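Local atomic coordinates of putative enoyl-CoA hydratase (Streptomyces avermitilis, PDB entry 3GKB), a protein that is of unknown function but belongs to the crotonase family and probably acts on acyl-CoA thioesters, perhaps as an enoyl-CoA hydratase. Residues A131-E136 / F178-A183; E123-A128 / G187-A192; E39-L44 / Q82-S87; A86-D91 / F95-E100. All coordinates share one frame; numbering follows the deposited sequence.

Overall arrangement
The contacts form two pairs. Contacts 1 and 2 have centres 9 Å apart and touch directly: Ala131 O lies 2.9 Å from Asn190 N, and Ala180 CB packs on Ala192 CB. They share the edge of the main sheet, where strands 130-134 and 191-193 run side by side. Contacts 3 and 4 have centres 8 Å apart and share Ala86 and Ser87. Contact 2 joins the two pairs. Phe124 on helix 120-127 packs on Leu40 of contact 3 and on Val98 of contact 4. A glycerol, probably from crystallisation, binds Ala126 O of contact 2. Contacts 1 and 3 lie about 14 Å apart at their nearest atoms.

Contact 1. Residues A131-E136 / F178-A183; sequences AFAAAE and FDAETA
Ala180 presses its methyl against the end of strand 130-134, and this small group makes the whole direct contact. Its CB sits 3.5 Å from Ala134 O. It also lies 3.9 Å from the methyl carbon of Ala133, CB to CB. The CA of Ala135 completes the surface that it meets. All of these groups are short, so the first turn of helix 180-186 comes close to the strand backbone. On the inner side Ala133 and Ala180 are buried. Ala180 is also covered by Ala192, and Ala133 by Ile189.

Strand 130-134 pairs in parallel with strand 191-193, which follows helix 180-186 in the chain. The contact thus seats the start of that helix against the end of strand 130-134, next to the outermost strand of the central sheet of the crotonase fold. Asp179 is the N-cap of the helix. Its OD1 accepts from Thr182 N at 2.9 Å in a fairly straight bond (161°). The same OD1 meets Thr182 OG1 at 2.7 Å, on the syn side but 33° out of the carboxylate plane. Two donors therefore grip one oxygen and fix the turn of the carboxylate. The first torsion of Asp179 (chi1 64°) folds the group back over the helix start.

The outer side is looser and wet. Ala135 and Asp179 are exposed there, and Ala135 O reaches the helix through water. Water 1 lies 2.8 Å from Ala135 O and also accepts from Glu181 N. Water 2 lies 2.7 Å from Ala135 O and accepts from Ala180 N.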
# COMPACT_ATOMS: atom_id res chain seq x y z
N ALA B 131 9.05 -11.69 4.23
CA ALA B 131 9.47 -11.65 5.62
C ALA B 131 8.25 -11.98 6.50
O ALA B 131 7.17 -11.39 6.35
CB ALA B 131 9.99 -10.29 5.99
N PHE B 132 8.47 -12.91 7.42
CA PHE B 132 7.46 -13.38 8.38
C PHE B 132 8.04 -13.15 9.77
O PHE B 132 9.20 -13.55 10.04
CB PHE B 132 7.16 -14.87 8.16
CG PHE B 132 6.63 -15.17 6.77
CD1 PHE B 132 5.35 -14.78 6.42
CD2 PHE B 132 7.44 -15.75 5.78
CE1 PHE B 132 4.85 -15.02 5.12
CE2 PHE B 132 6.93 -16.00 4.50
CZ PHE B 132 5.64 -15.61 4.18
N ALA B 133 7.26 -12.54 10.66
CA ALA B 133 7.75 -12.12 11.98
C ALA B 133 6.89 -12.62 13.15
O ALA B 133 5.67 -12.76 13.02
CB ALA B 133 7.87 -10.58 12.07
N ALA B 134 7.54 -12.87 14.27
CA ALA B 134 6.88 -13.31 15.51
C ALA B 134 6.11 -12.13 16.15
O ALA B 134 6.71 -11.10 16.55
CB ALA B 134 7.92 -13.84 16.49
N ALA B 135 4.80 -12.30 16.29
CA ALA B 135 3.92 -11.23 16.79
C ALA B 135 4.37 -10.73 18.15
O ALA B 135 4.40 -9.51 18.40
CB ALA B 135 2.45 -11.74 16.83
N GLU B 136 4.79 -11.63 19.02
CA GLU B 136 5.08 -11.29 20.42
C GLU B 136 6.44 -10.68 20.66
O GLU B 136 6.61 -9.95 21.63
CB GLU B 136 4.98 -12.54 21.33
CG GLU B 136 3.58 -13.13 21.46
CD GLU B 136 3.30 -14.23 20.44
OE1 GLU B 136 3.87 -14.18 19.34
OE2 GLU B 136 2.49 -15.15 20.74
N PHE B 178 9.05 -0.64 15.78
CA PHE B 178 7.72 -1.07 15.37
C PHE B 178 7.53 -2.54 15.72
O PHE B 178 8.40 -3.34 15.49
CB PHE B 178 7.52 -0.85 13.86
CG PHE B 178 7.28 0.57 13.52
CD1 PHE B 178 6.01 1.00 13.12
CD2 PHE B 178 8.29 1.50 13.64
CE1 PHE B 178 5.79 2.33 12.83
CE2 PHE B 178 8.05 2.85 13.36
CZ PHE B 178 6.80 3.25 12.96
N ASP B 179 6.39 -2.88 16.31
CA ASP B 179 6.11 -4.28 16.56
C ASP B 179 5.69 -4.99 15.27
O ASP B 179 5.43 -4.37 14.24
CB ASP B 179 5.09 -4.47 17.69
CG ASP B 179 3.72 -3.90 17.39
OD1 ASP B 179 3.29 -3.78 16.23
OD2 ASP B 179 3.04 -3.55 18.38
N ALA B 180 5.67 -6.31 15.31
CA ALA B 180 5.36 -7.09 14.12
C ALA B 180 4.00 -6.79 13.51
O ALA B 180 3.88 -6.70 12.29
CB ALA B 180 5.47 -8.62 14.41
N GLU B 181 2.98 -6.63 14.34
CA GLU B 181 1.63 -6.39 13.84
C GLU B 181 1.52 -5.06 13.10
O GLU B 181 0.84 -4.98 12.09
CB GLU B 181 0.58 -6.45 14.97
N THR B 182 2.17 -4.03 13.62
CA THR B 182 2.21 -2.73 12.95
C THR B 182 3.03 -2.79 11.66
O THR B 182 2.61 -2.27 10.63
CB THR B 182 2.72 -1.59 13.88
OG1 THR B 182 1.99 -1.64 15.12
CG2 THR B 182 2.51 -0.24 13.21
N ALA B 183 4.18 -3.45 11.71
CA ALA B 183 5.03 -3.59 10.53
C ALA B 183 4.26 -4.31 9.41
O ALA B 183 4.31 -3.90 8.25
CB ALA B 183 6.34 -4.32 10.88
O HOH W 1 2.96 -7.43 17.18
O HOH W 2 6.30 -7.69 18.00

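Contact 2. Residues E123-A128 / G187-A192; sequences EFVAAA and GWINRA
The indole of Trp188 meets Ala126 with an edge, not a face. The methyl CB of Ala126 lies near the ring plane, 3.8 Å from NE1 of Trp188 and almost as close to its CD1. With CG of Trp188 anti to the backbone N (chi1 -161°) and chi2 near zero (-5°), the NE1-CD1 edge is turned to helix 120-127. Around the rest of the indole, Leu159 and Val163 of helix 155-163 and Gln142 also pack.

A second apolar contact lies alongside. Val125 CG1 stands 4.0 Å from Ile189 CG2, and the two branched side chains meet at a slant. The other branch of Ile189 leads off toward Ala133. The chain reaches this spot through a Schellman motif that ends helix 180-186. Gly187 has positive phi there, and Trp188 N returns to Ala183 O.

Arg162 joins the two segments by polar bonds. Its NH1 binds Ala126 O, its NE binds Gly187 O and its NH2 binds Asn190 OD1. In another direction Asn190 and Arg191 reach Glu170 of the third subunit, Arg191 through a salt bridge, so the same turn serves the trimer interface.

The direct contact is thus buried van der Waals packing, while one guanidinium ties up carbonyl oxygens of both sides. Ala126 O is near the C-terminal end of its helix, where the helix dipole would probably favour such a cation.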
# COMPACT_ATOMS: atom_id res chain seq x y z
N GLU B 123 16.85 -2.97 7.05
CA GLU B 123 17.02 -2.92 5.60
C GLU B 123 17.11 -4.33 5.00
O GLU B 123 16.48 -4.60 3.98
CB GLU B 123 18.24 -2.05 5.22
CG GLU B 123 18.05 -0.57 5.62
CD GLU B 123 19.29 0.36 5.47
OE1 GLU B 123 19.14 1.47 4.94
OE2 GLU B 123 20.41 -0.01 5.90
N PHE B 124 17.88 -5.20 5.67
CA PHE B 124 18.08 -6.61 5.29
C PHE B 124 16.74 -7.32 5.28
O PHE B 124 16.34 -7.94 4.26
CB PHE B 124 19.07 -7.22 6.31
CG PHE B 124 19.55 -8.59 5.99
CD1 PHE B 124 20.91 -8.82 5.81
CD2 PHE B 124 18.69 -9.68 5.96
CE1 PHE B 124 21.40 -10.06 5.54
CE2 PHE B 124 19.21 -10.97 5.68
CZ PHE B 124 20.55 -11.13 5.48
N VAL B 125 15.97 -7.14 6.36
CA VAL B 125 14.64 -7.74 6.46
C VAL B 125 13.75 -7.30 5.29
O VAL B 125 13.09 -8.16 4.68
CB VAL B 125 13.95 -7.44 7.82
CG1 VAL B 125 12.46 -7.93 7.82
CG2 VAL B 125 14.76 -8.07 8.98
N ALA B 126 13.73 -6.00 4.99
CA ALA B 126 12.79 -5.46 3.97
C ALA B 126 13.19 -5.82 2.54
O ALA B 126 12.36 -5.81 1.65
CB ALA B 126 12.69 -3.94 4.11
N ALA B 127 14.45 -6.19 2.35
CA ALA B 127 15.01 -6.44 1.00
C ALA B 127 14.66 -7.85 0.48
O ALA B 127 14.62 -8.07 -0.74
CB ALA B 127 16.53 -6.29 1.03
N ALA B 128 14.40 -8.77 1.39
CA ALA B 128 14.08 -10.15 1.01
C ALA B 128 12.74 -10.21 0.27
O ALA B 128 11.87 -9.34 0.44
CB ALA B 128 14.06 -11.05 2.23
N GLY B 187 2.88 -3.02 5.73
CA GLY B 187 3.37 -3.70 4.56
C GLY B 187 4.89 -3.78 4.52
O GLY B 187 5.45 -4.19 3.50
N TRP B 188 5.54 -3.41 5.63
CA TRP B 188 7.02 -3.47 5.78
C TRP B 188 7.49 -4.92 5.76
O TRP B 188 8.57 -5.25 5.22
CB TRP B 188 7.41 -2.81 7.09
CG TRP B 188 8.84 -2.38 7.26
CD1 TRP B 188 9.89 -2.57 6.40
CD2 TRP B 188 9.36 -1.68 8.38
NE1 TRP B 188 11.03 -2.01 6.93
CE2 TRP B 188 10.73 -1.44 8.14
CE3 TRP B 188 8.80 -1.19 9.56
CZ2 TRP B 188 11.55 -0.75 9.03
CZ3 TRP B 188 9.62 -0.51 10.46
CH2 TRP B 188 10.98 -0.32 10.19
N ILE B 189 6.68 -5.80 6.32
CA ILE B 189 6.87 -7.24 6.21
C ILE B 189 5.59 -7.89 5.70
O ILE B 189 4.53 -7.25 5.64
CB ILE B 189 7.26 -7.89 7.56
CG1 ILE B 189 6.12 -7.72 8.58
CG2 ILE B 189 8.56 -7.31 8.06
CD1 ILE B 189 6.40 -8.33 9.96
N ASN B 190 5.65 -9.18 5.37
CA ASN B 190 4.50 -9.83 4.77
C ASN B 190 3.42 -10.16 5.80
O ASN B 190 2.22 -9.94 5.56
CB ASN B 190 4.89 -11.12 4.03
CG ASN B 190 5.72 -10.85 2.80
OD1 ASN B 190 6.79 -10.26 2.88
ND2 ASN B 190 5.23 -11.31 1.64
N ARG B 191 3.83 -10.69 6.94
CA ARG B 191 2.88 -11.21 7.94
C ARG B 191 3.50 -11.31 9.30
O ARG B 191 4.67 -11.61 9.41
CB ARG B 191 2.35 -12.59 7.51
CG ARG B 191 0.96 -12.94 8.07
CD ARG B 191 -0.10 -12.47 7.10
NE ARG B 191 -0.03 -13.22 5.85
CZ ARG B 191 -0.51 -14.44 5.64
NH1 ARG B 191 -1.19 -15.09 6.59
NH2 ARG B 191 -0.33 -15.00 4.46
N ALA B 192 2.68 -11.06 10.34
CA ALA B 192 3.01 -11.36 11.72
C ALA B 192 2.23 -12.61 12.12
O ALA B 192 1.00 -12.70 11.85
CB ALA B 192 2.64 -10.21 12.64

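Contact 3. Residues E39-L44 / Q82-S87; sequences ELRTVL and QELAAS
Arg41 reaches across from helix 34-48 and lays one face of its guanidinium against Ser87. CB of Ser87 stands over the centre of that plane, 4.1 Å from Arg41 CZ. This face contact is the firm one. The serine OG stands above the same face, over NH2, but OG to NH2 is 4.1 Å, too far for a bond. Leu84 CD2 lies at the edge of the group near NH1, modelled too close to be trusted. The arginine gets there by an extended start, with CG anti to the backbone N (chi1 -168°), followed by a bend at chi3 (80°). The aliphatic part spans the gap between the helices, whose nearest CA atoms, Arg41 and Leu84, are 9.5 Å apart.

Contact here is made by side-chain ends, without close backbone packing. Leu84 reaches further into helix 34-48, onto Ala34, Met37 and Arg38, and also touches Val94. On another side of helix 34-48, Leu40 and Val43 rest on Leu11 of strand 11-16, and Val43 and Leu44 on Ile22 of strand 19-24.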
# COMPACT_ATOMS: atom_id res chain seq x y z
N GLU B 39 31.19 -12.01 4.08
CA GLU B 39 30.76 -13.40 4.13
C GLU B 39 29.37 -13.57 3.48
O GLU B 39 29.13 -14.56 2.79
CB GLU B 39 30.77 -13.97 5.56
CG GLU B 39 32.18 -14.14 6.13
CD GLU B 39 32.20 -14.78 7.50
OE1 GLU B 39 31.16 -14.85 8.19
OE2 GLU B 39 33.31 -15.21 7.90
N LEU B 40 28.48 -12.60 3.70
CA LEU B 40 27.18 -12.60 3.03
C LEU B 40 27.34 -12.57 1.50
O LEU B 40 26.66 -13.31 0.77
CB LEU B 40 26.33 -11.39 3.48
CG LEU B 40 25.63 -11.54 4.81
CD1 LEU B 40 25.19 -10.17 5.32
CD2 LEU B 40 24.41 -12.50 4.67
N ARG B 41 28.23 -11.72 1.01
CA ARG B 41 28.48 -11.65 -0.42
C ARG B 41 28.97 -12.99 -0.95
O ARG B 41 28.47 -13.49 -1.97
CB ARG B 41 29.50 -10.56 -0.75
CG ARG B 41 29.56 -10.28 -2.24
CD ARG B 41 30.28 -8.97 -2.56
NE ARG B 41 31.72 -9.20 -2.50
CZ ARG B 41 32.58 -8.65 -1.64
NH1 ARG B 41 32.18 -7.78 -0.72
NH2 ARG B 41 33.88 -8.96 -1.70
N THR B 42 29.95 -13.58 -0.27
CA THR B 42 30.49 -14.88 -0.67
C THR B 42 29.42 -15.97 -0.73
O THR B 42 29.30 -16.68 -1.74
CB THR B 42 31.64 -15.34 0.25
OG1 THR B 42 32.67 -14.34 0.24
CG2 THR B 42 32.23 -16.66 -0.22
N VAL B 43 28.63 -16.08 0.34
CA VAL B 43 27.63 -17.13 0.41
C VAL B 43 26.52 -16.93 -0.62
O VAL B 43 26.17 -17.87 -1.32
CB VAL B 43 27.04 -17.29 1.81
CG1 VAL B 43 25.86 -18.28 1.78
CG2 VAL B 43 28.08 -17.79 2.75
N LEU B 44 26.02 -15.71 -0.75
CA LEU B 44 24.95 -15.47 -1.72
C LEU B 44 25.42 -15.59 -3.17
O LEU B 44 24.70 -16.10 -4.01
CB LEU B 44 24.24 -14.14 -1.46
CG LEU B 44 23.40 -14.08 -0.18
CD1 LEU B 44 22.87 -12.67 0.04
CD2 LEU B 44 22.24 -15.09 -0.19
N GLN B 82 36.95 -0.01 2.45
CA GLN B 82 37.37 0.34 1.09
C GLN B 82 37.35 -0.88 0.13
O GLN B 82 36.98 -0.74 -1.04
CB GLN B 82 38.76 1.01 1.09
N GLU B 83 37.73 -2.05 0.62
CA GLU B 83 37.73 -3.27 -0.19
C GLU B 83 36.32 -3.71 -0.60
O GLU B 83 36.10 -4.12 -1.74
CB GLU B 83 38.46 -4.40 0.56
N LEU B 84 35.38 -3.63 0.34
CA LEU B 84 33.96 -3.89 0.07
C LEU B 84 33.40 -2.86 -0.91
O LEU B 84 32.70 -3.22 -1.83
CB LEU B 84 33.13 -3.84 1.37
CG LEU B 84 33.29 -5.04 2.31
CD1 LEU B 84 32.75 -4.76 3.71
CD2 LEU B 84 32.60 -6.27 1.71
N ALA B 85 33.73 -1.59 -0.70
CA ALA B 85 33.16 -0.51 -1.52
C ALA B 85 33.60 -0.63 -2.97
O ALA B 85 32.89 -0.17 -3.86
CB ALA B 85 33.52 0.86 -0.97
N ALA B 86 34.75 -1.29 -3.19
CA ALA B 86 35.33 -1.49 -4.52
C ALA B 86 34.63 -2.56 -5.33
O ALA B 86 34.63 -2.50 -6.55
CB ALA B 86 36.85 -1.81 -4.40
N SER B 87 34.01 -3.52 -4.65
CA SER B 87 33.21 -4.56 -5.28
C SER B 87 31.71 -4.24 -5.37
O SER B 87 30.94 -5.02 -5.93
CB SER B 87 33.40 -5.89 -4.53
OG SER B 87 34.68 -6.45 -4.82

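Contact 4. Residues A86-D91 / F95-E100; sequences ASAPAD and FQAVGE
Ala97 packs its methyl on Pro89 and Ala88. Its CB sits 4.0 Å from Pro89 CD and 4.2 Å from Ala88 CB. The methyl thus meets the ring edge next to the proline nitrogen and a second methyl beside it. The segments form most of the short connection from helix 78-87 to helix 96-103, which folds back on the start of the second helix.

Gln96 lies at one side of this apolar patch. From its CB the chain runs out with CG anti to the carbonyl carbon (chi1 -64°) and stays extended at the next bond. This carries the amide off the helix toward the 86-91 segment. At the tip OE1 lies 2.8 Å from water 3, which is 2.9 Å from Asp91 O. The direct gap between Gln96 OE1 and Asp91 O is 4.4 Å, and the water placed between them probably links the two. The other arm of the amide, NE2, turns to helix 230-243 and binds Glu236 OE1 and Leu233 O.

The chemistry is mixed. Apolar carbons make the direct packing, and the polar link probably depends on solvent. Held at NE2, the Gln96 amide probably has a fixed orientation, and it relates this connection to helix 230-243.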
# COMPACT_ATOMS: atom_id res chain seq x y z
N ALA B 86 34.75 -1.29 -3.19
CA ALA B 86 35.33 -1.49 -4.52
C ALA B 86 34.63 -2.56 -5.33
O ALA B 86 34.63 -2.50 -6.55
CB ALA B 86 36.85 -1.81 -4.40
N SER B 87 34.01 -3.52 -4.65
CA SER B 87 33.21 -4.56 -5.28
C SER B 87 31.71 -4.24 -5.37
O SER B 87 30.94 -5.02 -5.93
CB SER B 87 33.40 -5.89 -4.53
OG SER B 87 34.68 -6.45 -4.82
N ALA B 88 31.28 -3.11 -4.82
CA ALA B 88 29.87 -2.71 -4.93
C ALA B 88 29.45 -2.41 -6.38
O ALA B 88 30.25 -1.87 -7.16
CB ALA B 88 29.59 -1.49 -4.04
N PRO B 89 28.18 -2.73 -6.74
CA PRO B 89 27.70 -2.44 -8.09
C PRO B 89 27.67 -0.95 -8.39
O PRO B 89 27.74 -0.12 -7.48
CB PRO B 89 26.27 -3.01 -8.11
CG PRO B 89 26.08 -3.73 -6.84
CD PRO B 89 27.09 -3.20 -5.87
N ALA B 90 27.61 -0.63 -9.68
CA ALA B 90 27.49 0.76 -10.12
C ALA B 90 26.30 1.43 -9.45
O ALA B 90 25.24 0.82 -9.37
CB ALA B 90 27.32 0.83 -11.63
N ASP B 91 26.49 2.66 -8.97
CA ASP B 91 25.39 3.51 -8.48
C ASP B 91 24.75 2.97 -7.19
O ASP B 91 23.61 3.32 -6.86
CB ASP B 91 24.28 3.66 -9.53
CG ASP B 91 24.80 4.18 -10.86
OD1 ASP B 91 25.51 5.21 -10.85
OD2 ASP B 91 24.48 3.54 -11.89
N PHE B 95 26.90 0.01 1.68
CA PHE B 95 25.84 -0.48 2.53
C PHE B 95 24.61 -0.94 1.77
O PHE B 95 24.03 -2.00 2.09
CB PHE B 95 25.52 0.60 3.55
CG PHE B 95 26.69 0.93 4.41
CD1 PHE B 95 27.16 -0.02 5.33
CD2 PHE B 95 27.39 2.11 4.25
CE1 PHE B 95 28.27 0.24 6.11
CE2 PHE B 95 28.52 2.37 5.03
CZ PHE B 95 28.95 1.44 5.96
N GLN B 96 24.21 -0.16 0.78
CA GLN B 96 23.14 -0.54 -0.13
C GLN B 96 23.46 -1.86 -0.84
O GLN B 96 22.56 -2.60 -1.17
CB GLN B 96 22.90 0.56 -1.17
CG GLN B 96 22.39 1.87 -0.55
CD GLN B 96 22.41 3.04 -1.53
OE1 GLN B 96 23.16 3.02 -2.53
NE2 GLN B 96 21.61 4.08 -1.24
N ALA B 97 24.75 -2.17 -1.01
CA ALA B 97 25.14 -3.40 -1.71
C ALA B 97 24.61 -4.67 -1.04
O ALA B 97 24.32 -5.63 -1.76
CB ALA B 97 26.65 -3.49 -1.86
N VAL B 98 24.42 -4.66 0.28
CA VAL B 98 23.85 -5.82 1.00
C VAL B 98 22.40 -6.09 0.58
O VAL B 98 22.06 -7.16 0.06
CB VAL B 98 23.89 -5.61 2.55
CG1 VAL B 98 23.25 -6.80 3.28
CG2 VAL B 98 25.31 -5.30 3.01
N GLY B 99 21.53 -5.09 0.80
CA GLY B 99 20.14 -5.23 0.37
C GLY B 99 19.99 -5.44 -1.14
O GLY B 99 19.16 -6.23 -1.59
N GLU B 100 20.82 -4.78 -1.93
CA GLU B 100 20.74 -4.96 -3.37
C GLU B 100 21.13 -6.36 -3.81
O GLU B 100 20.53 -6.90 -4.73
CB GLU B 100 21.52 -3.86 -4.11
CG GLU B 100 20.85 -2.48 -3.95
CD GLU B 100 19.40 -2.49 -4.41
OE1 GLU B 100 19.13 -2.51 -5.64
OE2 GLU B 100 18.52 -2.51 -3.53
O HOH W 3 23.76 4.92 -4.50